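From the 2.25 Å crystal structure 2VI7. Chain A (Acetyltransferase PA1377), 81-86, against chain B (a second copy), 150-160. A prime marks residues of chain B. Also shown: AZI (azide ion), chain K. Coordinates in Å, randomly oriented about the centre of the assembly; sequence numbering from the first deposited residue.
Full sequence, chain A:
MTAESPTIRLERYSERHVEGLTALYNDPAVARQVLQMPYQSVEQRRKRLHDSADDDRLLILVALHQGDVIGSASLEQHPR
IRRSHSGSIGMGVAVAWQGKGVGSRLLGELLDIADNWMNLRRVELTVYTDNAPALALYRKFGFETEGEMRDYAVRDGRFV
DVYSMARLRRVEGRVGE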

# COMPACT_ATOMS: atom_id res chain seq x y z
N ILE A 81 -3.86 13.13 1.21
CA ILE A 81 -4.16 14.21 0.28
C ILE A 81 -3.32 14.17 -0.99
O ILE A 81 -3.84 14.30 -2.10
CB ILE A 81 -3.98 15.59 0.98
CG1 ILE A 81 -5.01 15.73 2.12
CG2 ILE A 81 -4.19 16.73 -0.02
CD1 ILE A 81 -5.17 17.15 2.67
N ARG A 82 -2.01 13.97 -0.85
CA ARG A 82 -1.13 13.96 -2.02
C ARG A 82 -1.21 12.70 -2.89
O ARG A 82 -0.51 12.60 -3.88
CB ARG A 82 0.32 14.22 -1.59
CG ARG A 82 0.53 15.62 -0.99
CD ARG A 82 1.92 15.77 -0.39
NE ARG A 82 2.94 15.67 -1.41
CZ ARG A 82 4.24 15.61 -1.15
NH1 ARG A 82 5.11 15.52 -2.14
NH2 ARG A 82 4.67 15.62 0.11
N ARG A 83 -2.10 11.78 -2.53
CA ARG A 83 -2.31 10.54 -3.28
C ARG A 83 -3.79 10.36 -3.60
O ARG A 83 -4.17 9.46 -4.34
CB ARG A 83 -1.86 9.35 -2.45
CG ARG A 83 -0.39 9.32 -2.18
CD ARG A 83 0.32 8.52 -3.24
NE ARG A 83 0.01 7.10 -3.11
CZ ARG A 83 -0.47 6.33 -4.08
NH1 ARG A 83 -0.72 6.84 -5.28
NH2 ARG A 83 -0.71 5.06 -3.85
N SER A 84 -4.62 11.24 -3.05
CA SER A 84 -6.07 11.17 -3.22
C SER A 84 -6.60 11.27 -4.65
O SER A 84 -7.80 11.08 -4.87
CB SER A 84 -6.74 12.22 -2.34
OG SER A 84 -6.30 13.52 -2.70
N HIS A 85 -5.73 11.56 -5.61
CA HIS A 85 -6.16 11.62 -7.00
C HIS A 85 -6.16 10.19 -7.53
O HIS A 85 -6.57 9.94 -8.66
CB HIS A 85 -5.19 12.46 -7.84
CG HIS A 85 -3.80 11.93 -7.85
ND1 HIS A 85 -2.92 12.12 -6.80
CD2 HIS A 85 -3.14 11.16 -8.74
CE1 HIS A 85 -1.79 11.50 -7.05
NE2 HIS A 85 -1.89 10.91 -8.22
N SER A 86 -5.70 9.25 -6.69
CA SER A 86 -5.65 7.84 -7.07
C SER A 86 -6.53 6.97 -6.19
O SER A 86 -6.99 7.39 -5.13
CB SER A 86 -4.22 7.31 -6.98
OG SER A 86 -3.83 7.18 -5.62
N ARG B 150 3.54 6.12 -12.80
CA ARG B 150 3.21 7.43 -13.35
C ARG B 150 2.17 8.21 -12.55
O ARG B 150 1.17 7.64 -12.10
CB ARG B 150 2.72 7.26 -14.78
CG ARG B 150 3.67 6.48 -15.67
CD ARG B 150 5.05 7.14 -15.68
NE ARG B 150 5.97 6.51 -16.61
CZ ARG B 150 7.20 6.97 -16.88
N ASP B 151 2.40 9.51 -12.39
CA ASP B 151 1.50 10.39 -11.66
C ASP B 151 1.08 9.74 -10.35
O ASP B 151 -0.10 9.72 -10.00
CB ASP B 151 0.26 10.71 -12.50
CG ASP B 151 0.60 11.40 -13.80
OD1 ASP B 151 1.76 11.84 -13.98
OD2 ASP B 151 -0.30 11.51 -14.65
N TYR B 152 2.06 9.22 -9.63
CA TYR B 152 1.83 8.54 -8.36
C TYR B 152 1.40 9.50 -7.27
O TYR B 152 0.44 9.24 -6.55
CB TYR B 152 3.11 7.84 -7.92
CG TYR B 152 2.95 6.96 -6.70
CD1 TYR B 152 2.31 5.72 -6.78
CD2 TYR B 152 3.46 7.34 -5.46
CE1 TYR B 152 2.20 4.89 -5.67
CE2 TYR B 152 3.35 6.51 -4.34
CZ TYR B 152 2.72 5.29 -4.45
OH TYR B 152 2.64 4.46 -3.36
N ALA B 153 2.12 10.60 -7.13
CA ALA B 153 1.81 11.56 -6.09
C ALA B 153 1.98 13.01 -6.54
O ALA B 153 2.56 13.30 -7.58
CB ALA B 153 2.68 11.29 -4.86
N VAL B 154 1.43 13.90 -5.72
CA VAL B 154 1.52 15.33 -5.96
C VAL B 154 2.76 15.85 -5.24
O VAL B 154 3.05 15.49 -4.10
CB VAL B 154 0.28 16.08 -5.40
CG1 VAL B 154 0.52 17.59 -5.43
CG2 VAL B 154 -0.96 15.70 -6.20
N ARG B 155 3.51 16.67 -5.95
CA ARG B 155 4.71 17.30 -5.43
C ARG B 155 4.90 18.59 -6.24
O ARG B 155 4.90 18.57 -7.47
CB ARG B 155 5.93 16.37 -5.59
CG ARG B 155 7.11 16.82 -4.75
CD ARG B 155 8.38 16.11 -5.14
NE ARG B 155 8.75 16.40 -6.52
CZ ARG B 155 9.80 15.88 -7.14
NH1 ARG B 155 10.60 15.04 -6.49
NH2 ARG B 155 10.07 16.20 -8.39
N ASP B 156 5.03 19.72 -5.54
CA ASP B 156 5.19 21.01 -6.20
C ASP B 156 4.06 21.32 -7.19
O ASP B 156 4.31 21.79 -8.30
CB ASP B 156 6.53 21.09 -6.92
CG ASP B 156 7.68 20.64 -6.05
OD1 ASP B 156 7.74 21.08 -4.88
OD2 ASP B 156 8.52 19.85 -6.53
N GLY B 157 2.83 21.05 -6.77
CA GLY B 157 1.67 21.33 -7.60
C GLY B 157 1.51 20.52 -8.87
O GLY B 157 0.80 20.95 -9.77
N ARG B 158 2.15 19.37 -8.97
CA ARG B 158 2.01 18.55 -10.17
C ARG B 158 2.19 17.07 -9.82
O ARG B 158 2.78 16.74 -8.81
CB ARG B 158 3.03 18.97 -11.24
CG ARG B 158 4.47 18.65 -10.90
CD ARG B 158 5.43 19.40 -11.81
NE ARG B 158 6.80 18.91 -11.69
CZ ARG B 158 7.23 17.74 -12.16
NH1 ARG B 158 6.38 16.92 -12.78
NH2 ARG B 158 8.50 17.38 -12.01
N PHE B 159 1.67 16.20 -10.66
CA PHE B 159 1.79 14.77 -10.43
C PHE B 159 3.15 14.29 -10.88
O PHE B 159 3.57 14.55 -12.01
CB PHE B 159 0.70 14.03 -11.19
CG PHE B 159 -0.68 14.46 -10.82
CD1 PHE B 159 -1.47 15.15 -11.73
CD2 PHE B 159 -1.20 14.19 -9.56
CE1 PHE B 159 -2.76 15.55 -11.39
CE2 PHE B 159 -2.48 14.59 -9.21
CZ PHE B 159 -3.26 15.27 -10.13
N VAL B 160 3.85 13.59 -9.99
CA VAL B 160 5.18 13.08 -10.31
C VAL B 160 5.27 11.56 -10.20
O VAL B 160 4.40 10.91 -9.61
CB VAL B 160 6.24 13.75 -9.40
CG1 VAL B 160 6.21 15.25 -9.58
CG2 VAL B 160 5.96 13.42 -7.95
N1 AZI K . 8.15 12.82 -12.75
N2 AZI K . 8.93 13.80 -12.67
N3 AZI K . 9.62 14.65 -12.60

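The contact is built largely on backbone carbonyls of chain B, three of which, those of Asp151′, Tyr152′ and Val154′, accept from side chains of chain A, while Ala153′ O is taken by Val160′ N of its own chain, N to O 2.7 Å. Register is set where Arg82 lies 4.9 Å from Val154′, CA to CA, and Arg83 lies 5.1 Å from Ala153′. A single backbone-to-backbone hydrogen bond joins the stretches here: Val154′ N donates to Arg82 O at 3.0 Å with an N-H...O angle of 157°. The same carbonyl also receives a CA-H...O contact from Ala153′, CA to O 3.4 Å.

Val154′ is bonded at its other end too, because the Arg82 side chain, starting sideways, brings its guanidinium round to Val154′ O. NE donates at 2.7 Å (150°) and NH1 at 2.8 Å (139°) to that one oxygen, which lies near the guanidinium plane, as in-plane N-H groups require. Residue 82 therefore both accepts from and donates to Val154′.

Arg83 uses its guanidinium in two ways. NH1 donates to Tyr152′ O at 3.0 Å (149°), and the group as a whole lies flat on the Tyr152′ ring, with planes at 13° and CZ 3.6 Å from the ring centroid, a cation-pi arrangement. Arg83 NH2 approaches Tyr152′ OH to 3.4 Å, but the angle is too poor for a hydrogen bond.

His85 points toward chain B, and its NE2 donates to Asp151′ O at 2.8 Å (158°), with the acceptor near the ring plane. Phe159′ covers one face of the imidazole, CE2 to His85 CG 3.3 Å, the two ring planes inclined at 46°.

Local bonds hold both chains in shape. Ser86 N and OG both donate to Arg83 O, at 2.8 and 2.6 Å, closing a type I turn; across the type I' turn, Arg155′ N donates to Arg158′ O at 3.0 Å and Arg158′ N to Arg155′ O at 3.2 Å.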